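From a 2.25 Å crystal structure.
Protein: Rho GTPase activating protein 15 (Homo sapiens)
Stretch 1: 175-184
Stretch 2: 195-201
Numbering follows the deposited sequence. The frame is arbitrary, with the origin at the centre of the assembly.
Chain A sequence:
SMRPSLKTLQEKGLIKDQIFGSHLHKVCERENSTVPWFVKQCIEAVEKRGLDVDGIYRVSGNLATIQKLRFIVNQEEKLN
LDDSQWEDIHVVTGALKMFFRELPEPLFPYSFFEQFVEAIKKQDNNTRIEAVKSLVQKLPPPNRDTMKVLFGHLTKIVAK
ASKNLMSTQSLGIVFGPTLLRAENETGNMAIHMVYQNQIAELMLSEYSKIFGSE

Stretch 1, residues 175-184: FGPTLLRAEN
Stretch 2 195-201: YQNQIAE

Two helices of one chain cross almost at right angles, their axes 8.0 Å apart at closest approach and their N-to-C directions 94° apart. The first, already under way at Phe-175, is kinked at Pro-177, whose nitrogen lacks a hydrogen and cannot bond to the preceding turn. Leu-179 N still donates to Phe-175 O at 2.9 Å and Leu-180 N to Gly-176 O at 3.0 Å. Arg-181 then leaves helical geometry with phi/psi 51/42. Stretch 2 is helical throughout, with phi near -65° and psi near -40°.

Tyr-195 (chi1 m) points sideways and makes no contact with stretch 1, but its backbone O accepts from Ile-199 N at 3.0 Å. Gln-196 is the centre of the joint. Its CB points toward stretch 1, and chi1 p with chi2 t (68°, -169°; chi3 -7°) carries the amide to the chain leaving the first helix. Because an amide both accepts and donates, it serves two partners: OE1 accepts from Ala-182 N at 2.9 Å (159° at the hydrogen), while NE2 donates to Glu-183 OE1 at 2.8 Å (154°). Glu-183 reaches it with chi1 m, chi2 p and chi3 -80°.

Asn-197 (chi1 m, chi2 10°) marks the register, its CA lying 4.4 Å from Gly-176 CA. Glycine suits this close approach: an ideal CB there would lie 2.1 Å from Asn-197 OD1, a clash. That OD1 also packs 3.6 Å from Pro-177 CD. Gln-198 is exposed and out of reach.

The CA-to-CB bond of Ile-199 (m, t) points toward stretch 1, where Leu-180 (chi1 m, chi2 105°) also turns its own toward stretch 2, and their branched side chains make an apolar contact, CD1 of Ile-199 to CD2 of Leu-180, at 3.8 Å. Ala-200, also pointing toward stretch 1, brings its small CB to 4.1 Å from Gly-176 N. Glu-201 (m, t) lies out of reach, its OE1 hydrogen-bonded elsewhere in the structure.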

# COMPACT_ATOMS: atom_id res chain seq x y z
N PHE A 175 -7.58 -0.68 -2.58
CA PHE A 175 -6.67 -0.85 -1.44
C PHE A 175 -7.08 -1.90 -0.43
O PHE A 175 -6.26 -2.33 0.37
CB PHE A 175 -6.35 0.51 -0.78
CG PHE A 175 -5.41 1.32 -1.58
CD1 PHE A 175 -5.87 2.29 -2.45
CD2 PHE A 175 -4.06 1.03 -1.55
CE1 PHE A 175 -4.97 2.99 -3.22
CE2 PHE A 175 -3.17 1.70 -2.33
CZ PHE A 175 -3.62 2.70 -3.15
N GLY A 176 -8.35 -2.30 -0.48
CA GLY A 176 -8.84 -3.36 0.39
C GLY A 176 -8.06 -4.63 0.22
O GLY A 176 -7.43 -5.10 1.15
N PRO A 177 -8.10 -5.20 -0.98
CA PRO A 177 -7.31 -6.38 -1.29
C PRO A 177 -5.79 -6.17 -1.19
O PRO A 177 -5.09 -7.09 -0.83
CB PRO A 177 -7.72 -6.70 -2.74
CG PRO A 177 -8.98 -5.97 -2.98
CD PRO A 177 -8.95 -4.78 -2.11
N THR A 178 -5.32 -4.97 -1.54
CA THR A 178 -3.90 -4.65 -1.56
C THR A 178 -3.29 -4.64 -0.14
O THR A 178 -2.17 -5.08 0.05
CB THR A 178 -3.69 -3.27 -2.32
OG1 THR A 178 -3.98 -3.44 -3.72
CG2 THR A 178 -2.32 -2.72 -2.20
N LEU A 179 -4.05 -4.16 0.84
CA LEU A 179 -3.54 -3.88 2.18
C LEU A 179 -3.96 -4.91 3.22
O LEU A 179 -3.29 -5.09 4.24
CB LEU A 179 -3.96 -2.46 2.59
CG LEU A 179 -3.51 -1.31 1.65
CD1 LEU A 179 -3.99 -0.04 2.16
CD2 LEU A 179 -2.03 -1.22 1.52
N LEU A 180 -5.08 -5.60 2.98
CA LEU A 180 -5.61 -6.59 3.92
C LEU A 180 -5.56 -8.03 3.38
O LEU A 180 -5.43 -9.00 4.15
CB LEU A 180 -7.04 -6.22 4.31
CG LEU A 180 -7.17 -4.94 5.14
CD1 LEU A 180 -7.72 -3.69 4.40
CD2 LEU A 180 -8.02 -5.25 6.33
N ARG A 181 -5.64 -8.19 2.06
CA ARG A 181 -5.39 -9.52 1.45
C ARG A 181 -6.22 -10.63 2.12
O ARG A 181 -5.74 -11.73 2.34
CB ARG A 181 -3.89 -9.85 1.55
CG ARG A 181 -3.36 -10.94 0.61
CD ARG A 181 -1.88 -11.24 0.92
NE ARG A 181 -1.03 -10.11 0.62
CZ ARG A 181 0.27 -10.03 0.89
NH1 ARG A 181 0.90 -11.04 1.48
NH2 ARG A 181 0.95 -8.92 0.56
N ALA A 182 -7.49 -10.33 2.40
CA ALA A 182 -8.34 -11.19 3.23
C ALA A 182 -9.23 -12.14 2.44
O ALA A 182 -9.95 -12.92 3.05
CB ALA A 182 -9.20 -10.32 4.17
N GLU A 183 -9.15 -12.07 1.11
CA GLU A 183 -10.03 -12.83 0.18
C GLU A 183 -10.09 -14.30 0.57
O GLU A 183 -11.19 -14.88 0.73
CB GLU A 183 -9.55 -12.80 -1.29
CG GLU A 183 -9.45 -11.45 -1.99
CD GLU A 183 -8.23 -10.67 -1.54
OE1 GLU A 183 -8.30 -10.06 -0.46
OE2 GLU A 183 -7.22 -10.69 -2.26
N ASN A 184 -8.89 -14.87 0.74
CA ASN A 184 -8.70 -16.31 0.93
C ASN A 184 -8.67 -16.79 2.38
O ASN A 184 -8.67 -18.01 2.61
CB ASN A 184 -7.43 -16.78 0.22
CG ASN A 184 -7.45 -18.29 -0.09
OD1 ASN A 184 -8.52 -18.90 -0.20
ND2 ASN A 184 -6.27 -18.88 -0.24
N TYR A 195 -15.59 -6.93 3.90
CA TYR A 195 -14.95 -6.58 5.16
C TYR A 195 -13.74 -5.68 4.92
O TYR A 195 -13.59 -4.64 5.55
CB TYR A 195 -14.45 -7.80 5.88
CG TYR A 195 -15.47 -8.65 6.60
CD1 TYR A 195 -16.78 -8.23 6.79
CD2 TYR A 195 -15.07 -9.87 7.14
CE1 TYR A 195 -17.69 -9.04 7.47
CE2 TYR A 195 -15.96 -10.68 7.81
CZ TYR A 195 -17.26 -10.27 7.99
OH TYR A 195 -18.11 -11.10 8.69
N GLN A 196 -12.87 -6.10 4.03
CA GLN A 196 -11.65 -5.39 3.82
C GLN A 196 -11.84 -4.03 3.13
O GLN A 196 -11.18 -3.06 3.49
CB GLN A 196 -10.66 -6.25 3.07
CG GLN A 196 -10.99 -6.55 1.65
CD GLN A 196 -10.06 -7.62 1.12
OE1 GLN A 196 -9.12 -8.01 1.79
NE2 GLN A 196 -10.31 -8.08 -0.09
N ASN A 197 -12.74 -3.96 2.16
CA ASN A 197 -13.07 -2.69 1.53
C ASN A 197 -13.72 -1.70 2.51
O ASN A 197 -13.44 -0.49 2.46
CB ASN A 197 -14.00 -2.93 0.35
CG ASN A 197 -13.31 -3.66 -0.77
OD1 ASN A 197 -12.20 -4.12 -0.60
ND2 ASN A 197 -13.96 -3.77 -1.92
N GLN A 198 -14.56 -2.20 3.40
CA GLN A 198 -15.17 -1.35 4.40
C GLN A 198 -14.14 -0.83 5.38
O GLN A 198 -14.24 0.31 5.81
CB GLN A 198 -16.29 -2.06 5.14
CG GLN A 198 -17.59 -2.17 4.33
CD GLN A 198 -18.06 -0.84 3.82
OE1 GLN A 198 -17.97 -0.56 2.61
NE2 GLN A 198 -18.54 0.01 4.73
N ILE A 199 -13.17 -1.66 5.76
CA ILE A 199 -12.11 -1.24 6.67
C ILE A 199 -11.26 -0.17 6.00
O ILE A 199 -10.92 0.85 6.60
CB ILE A 199 -11.17 -2.40 7.12
CG1 ILE A 199 -11.92 -3.41 8.01
CG2 ILE A 199 -9.98 -1.84 7.89
CD1 ILE A 199 -11.39 -4.81 7.94
N ALA A 200 -10.90 -0.41 4.73
CA ALA A 200 -10.11 0.59 4.01
C ALA A 200 -10.88 1.91 3.85
O ALA A 200 -10.30 2.97 4.03
CB ALA A 200 -9.61 0.07 2.66
N GLU A 201 -12.17 1.85 3.51
CA GLU A 201 -13.00 3.04 3.42
C GLU A 201 -13.03 3.84 4.73
O GLU A 201 -12.96 5.08 4.72
CB GLU A 201 -14.43 2.67 3.01
CG GLU A 201 -14.58 2.35 1.57
CD GLU A 201 -16.02 2.28 1.10
OE1 GLU A 201 -16.86 3.07 1.56
OE2 GLU A 201 -16.30 1.42 0.24